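Local coordinates for cell division control protein 45 cdc45 putative (Entamoeba histolytica, PDB 6CC2), which probably acts as a subunit of the CMG replicative helicase that unwinds DNA at replication forks, as Cdc45 does in other eukaryotes, at residues Ile25-Ser30 / Met44-Asp49; Ile89-Leu94 / Thr120-Ile125; Ile413-Gly418 / Gln452-Ala457. All blocks are in the same frame, centred on the assembly; numbering follows the deposited sequence.

Contact 1 of 3, residues Ile25-Ser30 / Met44-Asp49; sequences IQLYVS and MMFEKD. With EDO (1,2-ethanediol), chain J.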
loop_
_atom_site.group_PDB
_atom_site.type_symbol
_atom_site.label_atom_id
_atom_site.label_comp_id
_atom_site.label_asym_id
_atom_site.label_seq_id
_atom_site.Cartn_x
_atom_site.Cartn_y
_atom_site.Cartn_z
ATOM N N ILE A 25 5.045 -24.985 -6.616
ATOM C CA ILE A 25 4.034 -24.093 -6.050
ATOM C C ILE A 25 4.156 -22.741 -6.747
ATOM O O ILE A 25 5.253 -22.188 -6.863
ATOM C CB ILE A 25 4.205 -23.930 -4.528
ATOM C CG1 ILE A 25 4.159 -25.293 -3.829
ATOM C CG2 ILE A 25 3.143 -23.009 -3.968
ATOM C CD1 ILE A 25 4.737 -25.252 -2.423
ATOM N N GLN A 26 3.027 -22.197 -7.191
ATOM C CA GLN A 26 2.971 -20.916 -7.870
ATOM C C GLN A 26 2.228 -19.945 -6.967
ATOM O O GLN A 26 1.097 -20.223 -6.549
ATOM C CB GLN A 26 2.247 -21.071 -9.205
ATOM C CG GLN A 26 2.736 -20.194 -10.296
ATOM C CD GLN A 26 1.984 -20.455 -11.579
ATOM O OE1 GLN A 26 0.846 -20.923 -11.540
ATOM N NE2 GLN A 26 2.592 -20.135 -12.707
ATOM N N LEU A 27 2.853 -18.805 -6.657
ATOM C CA LEU A 27 2.241 -17.813 -5.792
ATOM C C LEU A 27 1.994 -16.538 -6.582
ATOM O O LEU A 27 2.940 -15.920 -7.071
ATOM C CB LEU A 27 3.135 -17.525 -4.574
ATOM C CG LEU A 27 3.378 -18.752 -3.689
ATOM C CD1 LEU A 27 4.725 -19.379 -4.015
ATOM C CD2 LEU A 27 3.269 -18.394 -2.227
ATOM N N TYR A 28 0.723 -16.185 -6.736
ATOM C CA TYR A 28 0.298 -14.984 -7.447
ATOM C C TYR A 28 0.191 -13.838 -6.438
ATOM O O TYR A 28 -0.547 -13.930 -5.460
ATOM C CB TYR A 28 -1.049 -15.236 -8.130
ATOM C CG TYR A 28 -1.042 -16.272 -9.228
ATOM C CD1 TYR A 28 -0.735 -17.603 -8.964
ATOM C CD2 TYR A 28 -1.358 -15.930 -10.527
ATOM C CE1 TYR A 28 -0.719 -18.550 -9.976
ATOM C CE2 TYR A 28 -1.368 -16.865 -11.547
ATOM C CZ TYR A 28 -1.039 -18.176 -11.265
ATOM O OH TYR A 28 -1.045 -19.097 -12.282
ATOM N N VAL A 29 0.937 -12.765 -6.685
ATOM C CA VAL A 29 1.151 -11.721 -5.699
ATOM C C VAL A 29 0.602 -10.420 -6.258
ATOM O O VAL A 29 1.084 -9.938 -7.284
ATOM C CB VAL A 29 2.632 -11.577 -5.350
ATOM C CG1 VAL A 29 2.811 -10.569 -4.227
ATOM C CG2 VAL A 29 3.228 -12.922 -4.974
ATOM N N SER A 30 -0.389 -9.884 -5.604
ATOM C CA SER A 30 -0.909 -8.564 -5.965
ATOM C C SER A 30 -0.004 -7.458 -5.410
ATOM O O SER A 30 0.815 -7.699 -4.526
ATOM C CB SER A 30 -2.331 -8.446 -5.462
ATOM O OG SER A 30 -2.370 -8.461 -4.058
HETATM N N MSE A 44 10.143 -18.588 3.029
HETATM C CA MSE A 44 11.130 -19.020 4.010
HETATM C C MSE A 44 10.876 -20.455 4.466
HETATM O O MSE A 44 11.809 -21.240 4.616
HETATM C CB MSE A 44 11.130 -18.089 5.222
HETATM C CG MSE A 44 11.603 -16.699 4.892
HETATM SE SE MSE A 44 11.114 -15.432 6.280
HETATM C CE MSE A 44 12.403 -15.967 7.668
HETATM N N MSE A 45 9.607 -20.771 4.719
HETATM C CA MSE A 45 9.211 -22.129 5.079
HETATM C C MSE A 45 9.485 -23.073 3.920
HETATM O O MSE A 45 10.063 -24.134 4.106
HETATM C CB MSE A 45 7.732 -22.165 5.450
HETATM C CG MSE A 45 7.419 -21.466 6.761
HETATM SE SE MSE A 45 5.570 -21.758 7.258
HETATM C CE MSE A 45 4.796 -20.196 6.378
ATOM N N PHE A 46 9.048 -22.678 2.720
ATOM C CA PHE A 46 9.247 -23.528 1.548
ATOM C C PHE A 46 10.721 -23.811 1.302
ATOM O O PHE A 46 11.096 -24.961 1.019
ATOM C CB PHE A 46 8.634 -22.870 0.312
ATOM C CG PHE A 46 7.145 -22.698 0.365
ATOM C CD1 PHE A 46 6.373 -23.356 1.311
ATOM C CD2 PHE A 46 6.511 -21.850 -0.537
ATOM C CE1 PHE A 46 5.006 -23.185 1.346
ATOM C CE2 PHE A 46 5.143 -21.692 -0.504
ATOM C CZ PHE A 46 4.397 -22.380 0.431
ATOM N N GLU A 47 11.575 -22.790 1.410
ATOM C CA GLU A 47 13.009 -22.991 1.238
ATOM C C GLU A 47 13.541 -24.027 2.220
ATOM O O GLU A 47 14.276 -24.950 1.840
ATOM C CB GLU A 47 13.758 -21.674 1.422
ATOM C CG GLU A 47 13.589 -20.665 0.306
ATOM C CD GLU A 47 14.190 -19.313 0.662
ATOM O OE1 GLU A 47 15.118 -19.271 1.498
ATOM O OE2 GLU A 47 13.727 -18.290 0.114
ATOM N N LYS A 48 13.178 -23.892 3.496
ATOM C CA LYS A 48 13.697 -24.798 4.515
ATOM C C LYS A 48 13.274 -26.235 4.256
ATOM O O LYS A 48 13.999 -27.164 4.613
ATOM C CB LYS A 48 13.226 -24.336 5.898
ATOM C CG LYS A 48 14.152 -24.723 7.033
ATOM C CD LYS A 48 14.469 -23.523 7.916
ATOM C CE LYS A 48 15.395 -22.544 7.211
ATOM N NZ LYS A 48 15.605 -21.303 8.008
ATOM N N ASP A 49 12.132 -26.444 3.606
ATOM C CA ASP A 49 11.614 -27.775 3.328
ATOM C C ASP A 49 11.901 -28.249 1.902
ATOM O O ASP A 49 11.436 -29.324 1.508
ATOM C CB ASP A 49 10.111 -27.818 3.591
ATOM C CG ASP A 49 9.772 -27.779 5.064
ATOM O OD1 ASP A 49 10.327 -28.614 5.819
ATOM O OD2 ASP A 49 8.948 -26.916 5.459
HETATM C C1 EDO J . 12.353 -16.413 -3.591
HETATM O O1 EDO J . 11.278 -17.117 -4.229
HETATM C C2 EDO J . 12.635 -17.055 -2.241
HETATM O O2 EDO J . 12.891 -18.456 -2.418
#

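Contact 2 of 3, residues Ile89-Leu94 / Thr120-Ile125; sequences IDVSEL and TNIGLI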
loop_
_atom_site.group_PDB
_atom_site.type_symbol
_atom_site.label_atom_id
_atom_site.label_comp_id
_atom_site.label_asym_id
_atom_site.label_seq_id
_atom_site.Cartn_x
_atom_site.Cartn_y
_atom_site.Cartn_z
ATOM N N ILE A 89 -13.848 -12.375 -5.267
ATOM C CA ILE A 89 -14.452 -12.557 -6.576
ATOM C C ILE A 89 -14.842 -14.024 -6.748
ATOM O O ILE A 89 -14.398 -14.898 -6.009
ATOM C CB ILE A 89 -13.534 -12.097 -7.706
ATOM C CG1 ILE A 89 -12.283 -12.965 -7.766
ATOM C CG2 ILE A 89 -13.161 -10.637 -7.525
ATOM C CD1 ILE A 89 -11.495 -12.797 -9.060
ATOM N N ASP A 90 -15.666 -14.286 -7.759
ATOM C CA ASP A 90 -16.124 -15.642 -8.070
ATOM C C ASP A 90 -15.002 -16.346 -8.826
ATOM O O ASP A 90 -14.933 -16.307 -10.052
ATOM C CB ASP A 90 -17.419 -15.586 -8.870
ATOM C CG ASP A 90 -18.054 -16.954 -9.056
ATOM O OD1 ASP A 90 -17.383 -17.968 -8.781
ATOM O OD2 ASP A 90 -19.233 -17.004 -9.478
ATOM N N VAL A 91 -14.112 -17.002 -8.069
ATOM C CA VAL A 91 -12.903 -17.589 -8.636
ATOM C C VAL A 91 -13.237 -18.678 -9.645
ATOM O O VAL A 91 -12.609 -18.769 -10.709
ATOM C CB VAL A 91 -12.008 -18.143 -7.512
ATOM C CG1 VAL A 91 -10.919 -19.043 -8.092
ATOM C CG2 VAL A 91 -11.399 -17.025 -6.724
ATOM N N SER A 92 -14.204 -19.540 -9.322
ATOM C CA SER A 92 -14.582 -20.601 -10.247
ATOM C C SER A 92 -15.060 -20.029 -11.576
ATOM O O SER A 92 -14.754 -20.574 -12.643
ATOM C CB SER A 92 -15.674 -21.478 -9.621
ATOM O OG SER A 92 -16.071 -22.500 -10.507
ATOM N N GLU A 93 -15.819 -18.937 -11.530
ATOM C CA GLU A 93 -16.281 -18.302 -12.760
ATOM C C GLU A 93 -15.116 -17.730 -13.553
ATOM O O GLU A 93 -15.088 -17.831 -14.787
ATOM C CB GLU A 93 -17.294 -17.212 -12.425
ATOM C CG GLU A 93 -17.802 -16.422 -13.618
ATOM C CD GLU A 93 -18.923 -15.471 -13.237
ATOM O OE1 GLU A 93 -20.060 -15.664 -13.717
ATOM O OE2 GLU A 93 -18.670 -14.539 -12.444
ATOM N N LEU A 94 -14.138 -17.147 -12.863
ATOM C CA LEU A 94 -13.014 -16.520 -13.547
ATOM C C LEU A 94 -12.163 -17.562 -14.258
ATOM O O LEU A 94 -11.850 -17.418 -15.444
ATOM C CB LEU A 94 -12.173 -15.720 -12.546
ATOM C CG LEU A 94 -10.941 -15.018 -13.127
ATOM C CD1 LEU A 94 -11.377 -13.881 -14.051
ATOM C CD2 LEU A 94 -10.028 -14.509 -12.041
ATOM N N THR A 120 -15.689 -26.588 -2.211
ATOM C CA THR A 120 -14.746 -27.409 -1.461
ATOM C C THR A 120 -13.353 -27.432 -2.075
ATOM O O THR A 120 -12.422 -27.920 -1.420
ATOM C CB THR A 120 -15.275 -28.850 -1.343
ATOM O OG1 THR A 120 -15.672 -29.322 -2.635
ATOM C CG2 THR A 120 -16.462 -28.908 -0.405
ATOM N N ASN A 121 -13.187 -26.925 -3.293
ATOM C CA ASN A 121 -11.909 -26.950 -3.995
ATOM C C ASN A 121 -11.176 -25.616 -3.939
ATOM O O ASN A 121 -10.146 -25.458 -4.590
ATOM C CB ASN A 121 -12.129 -27.353 -5.454
ATOM C CG ASN A 121 -10.962 -28.131 -6.023
ATOM O OD1 ASN A 121 -9.943 -27.556 -6.414
ATOM N ND2 ASN A 121 -11.104 -29.452 -6.076
ATOM N N ILE A 122 -11.687 -24.655 -3.183
ATOM C CA ILE A 122 -11.056 -23.357 -3.007
ATOM C C ILE A 122 -10.761 -23.206 -1.520
ATOM O O ILE A 122 -11.680 -23.249 -0.694
ATOM C CB ILE A 122 -11.939 -22.214 -3.527
ATOM C CG1 ILE A 122 -12.163 -22.371 -5.028
ATOM C CG2 ILE A 122 -11.284 -20.847 -3.230
ATOM C CD1 ILE A 122 -13.190 -21.430 -5.612
ATOM N N GLY A 123 -9.483 -23.070 -1.184
ATOM C CA GLY A 123 -9.076 -22.974 0.204
ATOM C C GLY A 123 -8.828 -21.541 0.644
ATOM O O GLY A 123 -7.756 -20.985 0.374
ATOM N N LEU A 124 -9.817 -20.936 1.300
ATOM C CA LEU A 124 -9.689 -19.591 1.850
ATOM C C LEU A 124 -9.018 -19.669 3.217
ATOM O O LEU A 124 -9.629 -20.108 4.193
ATOM C CB LEU A 124 -11.066 -18.938 1.961
ATOM C CG LEU A 124 -11.856 -18.708 0.695
ATOM C CD1 LEU A 124 -13.333 -18.523 1.006
ATOM C CD2 LEU A 124 -11.308 -17.482 -0.043
ATOM N N ILE A 125 -7.778 -19.247 3.296
ATOM C CA ILE A 125 -6.981 -19.425 4.507
ATOM C C ILE A 125 -7.210 -18.260 5.457
ATOM O O ILE A 125 -7.087 -17.086 5.075
ATOM C CB ILE A 125 -5.487 -19.581 4.177
ATOM C CG1 ILE A 125 -5.277 -20.806 3.304
ATOM C CG2 ILE A 125 -4.668 -19.693 5.457
ATOM C CD1 ILE A 125 -3.853 -20.941 2.791
#

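Contact 3 of 3, residues Ile413-Gly418 / Gln452-Ala457; sequences ILLLSG and QFLAEA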
loop_
_atom_site.group_PDB
_atom_site.type_symbol
_atom_site.label_atom_id
_atom_site.label_comp_id
_atom_site.label_asym_id
_atom_site.label_seq_id
_atom_site.Cartn_x
_atom_site.Cartn_y
_atom_site.Cartn_z
ATOM N N ILE A 413 -0.866 23.036 -5.759
ATOM C CA ILE A 413 -1.213 23.977 -6.828
ATOM C C ILE A 413 -2.563 23.614 -7.431
ATOM O O ILE A 413 -3.435 24.473 -7.614
ATOM C CB ILE A 413 -0.103 24.014 -7.897
ATOM C CG1 ILE A 413 1.185 24.584 -7.303
ATOM C CG2 ILE A 413 -0.536 24.819 -9.110
ATOM C CD1 ILE A 413 2.402 24.409 -8.198
ATOM N N LEU A 414 -2.756 22.336 -7.760
ATOM C CA LEU A 414 -3.965 21.945 -8.470
ATOM C C LEU A 414 -5.213 22.112 -7.609
ATOM O O LEU A 414 -6.257 22.539 -8.106
ATOM C CB LEU A 414 -3.845 20.507 -8.969
ATOM C CG LEU A 414 -2.806 20.297 -10.069
ATOM C CD1 LEU A 414 -2.669 18.817 -10.385
ATOM C CD2 LEU A 414 -3.148 21.078 -11.309
ATOM N N LEU A 415 -5.131 21.771 -6.322
ATOM C CA LEU A 415 -6.291 21.959 -5.462
ATOM C C LEU A 415 -6.621 23.436 -5.274
ATOM O O LEU A 415 -7.752 23.768 -4.913
ATOM C CB LEU A 415 -6.062 21.304 -4.108
ATOM C CG LEU A 415 -6.006 19.771 -4.090
ATOM C CD1 LEU A 415 -5.922 19.293 -2.654
ATOM C CD2 LEU A 415 -7.201 19.141 -4.803
ATOM N N LEU A 416 -5.655 24.324 -5.510
ATOM C CA LEU A 416 -5.893 25.765 -5.403
ATOM C C LEU A 416 -6.282 26.391 -6.736
ATOM O O LEU A 416 -7.111 27.306 -6.769
ATOM C CB LEU A 416 -4.640 26.461 -4.867
ATOM C CG LEU A 416 -4.404 26.424 -3.356
ATOM C CD1 LEU A 416 -4.805 25.104 -2.756
ATOM C CD2 LEU A 416 -2.933 26.714 -3.056
ATOM N N SER A 417 -5.696 25.919 -7.832
ATOM C CA SER A 417 -5.873 26.532 -9.140
ATOM C C SER A 417 -6.604 25.649 -10.131
ATOM O O SER A 417 -7.329 26.173 -10.984
ATOM C CB SER A 417 -4.508 26.905 -9.741
ATOM O OG SER A 417 -3.734 27.669 -8.833
ATOM N N GLY A 418 -6.440 24.335 -10.030
ATOM C CA GLY A 418 -6.943 23.423 -11.039
ATOM C C GLY A 418 -8.454 23.462 -11.178
ATOM O O GLY A 418 -9.194 24.023 -10.368
ATOM N N GLN A 452 -3.653 9.400 -7.234
ATOM C CA GLN A 452 -3.720 8.810 -5.900
ATOM C C GLN A 452 -3.515 9.862 -4.828
ATOM O O GLN A 452 -4.234 9.890 -3.821
ATOM C CB GLN A 452 -2.685 7.703 -5.757
ATOM C CG GLN A 452 -2.635 7.094 -4.364
ATOM C CD GLN A 452 -1.794 5.827 -4.316
ATOM O OE1 GLN A 452 -1.366 5.311 -5.347
ATOM N NE2 GLN A 452 -1.558 5.324 -3.114
ATOM N N PHE A 453 -2.537 10.738 -5.025
ATOM C CA PHE A 453 -2.310 11.811 -4.069
ATOM C C PHE A 453 -3.528 12.723 -3.976
ATOM O O PHE A 453 -3.950 13.109 -2.871
ATOM C CB PHE A 453 -1.060 12.614 -4.430
ATOM C CG PHE A 453 -0.871 13.798 -3.536
ATOM C CD1 PHE A 453 -0.258 13.642 -2.298
ATOM C CD2 PHE A 453 -1.377 15.030 -3.878
ATOM C CE1 PHE A 453 -0.122 14.715 -1.447
ATOM C CE2 PHE A 453 -1.238 16.106 -3.029
ATOM C CZ PHE A 453 -0.622 15.941 -1.810
ATOM N N LEU A 454 -4.050 13.170 -5.135
ATOM C CA LEU A 454 -5.158 14.104 -5.130
ATOM C C LEU A 454 -6.406 13.470 -4.548
ATOM O O LEU A 454 -7.184 14.163 -3.869
ATOM C CB LEU A 454 -5.425 14.626 -6.547
ATOM C CG LEU A 454 -4.373 15.546 -7.106
ATOM C CD1 LEU A 454 -4.607 15.764 -8.617
ATOM C CD2 LEU A 454 -4.371 16.908 -6.407
ATOM N N ALA A 455 -6.613 12.173 -4.769
ATOM C CA ALA A 455 -7.769 11.513 -4.192
ATOM C C ALA A 455 -7.760 11.664 -2.681
ATOM O O ALA A 455 -8.784 11.990 -2.063
ATOM C CB ALA A 455 -7.773 10.029 -4.589
ATOM N N GLU A 456 -6.592 11.428 -2.060
ATOM C CA GLU A 456 -6.470 11.583 -0.620
ATOM C C GLU A 456 -6.502 13.041 -0.184
ATOM O O GLU A 456 -7.203 13.380 0.763
ATOM C CB GLU A 456 -5.175 10.921 -0.131
ATOM C CG GLU A 456 -4.927 11.162 1.329
ATOM C CD GLU A 456 -3.791 10.325 1.900
ATOM O OE1 GLU A 456 -3.102 9.600 1.100
ATOM O OE2 GLU A 456 -3.576 10.389 3.134
ATOM N N ALA A 457 -5.721 13.909 -0.828
ATOM C CA ALA A 457 -5.636 15.300 -0.396
ATOM C C ALA A 457 -6.982 16.004 -0.465
ATOM O O ALA A 457 -7.344 16.738 0.462
ATOM C CB ALA A 457 -4.619 16.062 -1.251
#

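Contact 1 of 3, residues Ile25-Ser30 / Met44-Asp49
The ring of F46 meets two aliphatic side chains of the strand in two different ways. I25 comes over one face: its CD1 methyl sits 4.1 Å from the centroid of the F46 ring and only 11° off the ring normal, a CH-pi contact aimed at the middle of the ring. L27 instead reaches the rim, where its CD2 lies 4.2 Å from F46 CE2, close to the ring plane. I25 is nearly at right angles to F46, and because its chain runs out extended from CG1 (chi2 162°), the terminal methyl does the touching. These residues belong to a beta-alpha-beta unit of the parallel sheet: strand 24-29 leads into helix 33-48, which packs on the sheet before the chain returns as strand 53-57. F46, near the end of that helix, also touches Y12 and L15 of helix 8-20, and L15 touches I25 as well, so a second helix shares this apolar cluster. Elsewhere on the strand the chemistry turns polar. Y28 OH donates to Q26 OE1 over 2.7 Å, approaching from well above the carbonyl plane, while Q26 NE2 is bonded to T71 OG1, which leaves both ends of the buried amide satisfied.

Contact 2 of 3, residues Ile89-Leu94 / Thr120-Ile125
V91, which packs against I122 across this contact, enters a short helix whose first turn is closed by the backbone bond from L94 N to D90 O, 3.0 Å long. The helix, residues 91-95, lies against strand 122-125 of the parallel sheet in the alpha/beta domain, so the contact is one of helix on sheet. D90 is the N-cap of the helix: the carboxylate atom OD1 accepts a weak but fairly straight bond from E93 N (3.3 Å, 160° at the hydrogen). V91 N is held separately, by OD1 of N116 from helix 114-118, and the side chains of I122 and L124 both touch N116. This asparagine thus borders both the start of the helix and the strand.

Across the interface the meeting is mainly aliphatic. I122 places CG1 opposite its own carbonyl carbon (chi1 -63°) and continues extended (chi2 171°), which carries CD1 out to the helix. There CD1 lies 4.0 Å from V91 CB, with V91 CG1 only slightly farther off, so the methyl rests on the branch point of the valine. The two side chains run alongside each other in opposite senses. I105 on the neighbouring strand 102-106 touches both of them, and I98 adds to the packing on V91; the small interface of 91 Å² is therefore one piece of a wider apolar layer between helix and sheet. At its margin, I122 CD1 also comes within 4.3 Å of S92 N, the backbone amide next along the helix.

Contact 3 of 3, residues Ile413-Gly418 / Gln452-Ala457
L415 and L454 carry this helix-helix contact, in which the last turn of helix 393-417 crosses helix 444-462; the axes of segments 413-417 and 452-457 pass 11.2 Å apart at -57°. The first shell is a set of methyl contacts. L454 divides its two branches between neighbours: CD1 meets CD1 of L414 methyl to methyl at 4.0 Å, and CD2 lies 3.9 Å from CD2 of L415. Their directions differ, since L414 stands about perpendicular to L454, whereas L415 and L454 pass alongside in opposite senses. L415 is forked in its turn, its other methyl, CD1, resting 3.8 Å from CB of A457, one helical turn beyond L454. In both L415 and L454 a chi1 near -70° turns the fork toward the other helix, and CD1 continues the chain outward.

Outward from this patch, L454 also touches F468 and L470 of strand 468-474, so it is packed between the crossing helix and the mixed sheet. L414 reaches L450, a turn earlier on helix 444-462, while L415 extends along the same helix to S458 and R461 and is only partly buried. Farther out, both carboxylate oxygens of E456 are engaged, OE2 by R460 and OE1 by R275 of another helix, on a side of helix 444-462 away from residues 413-418. Helix 393-417 ends just beyond the contact: G418 is the first residue to leave helical geometry, and its N makes a short bond of 2.6 Å to O of L414.

Contacts 1 and 2 belong to the same parallel sheet, their centres about 19 Å apart, each packing a helix on a different strand; the centre of contact 3 lies about 40 Å from that of contact 1 and about 39 Å from that of contact 2, in the part of the chain that holds the mixed sheet, and joins two helices. All three are mainly buried and apolar, yet each has its own character: an aromatic ring worked from face and edge in contact 1, a single isoleucine methyl on a valine in contact 2, and leucine methyls meeting one another and an alanine in contact 3. Contact 2 has a partly exposed serine at its margin, whereas in contact 3 a partly exposed leucine is central.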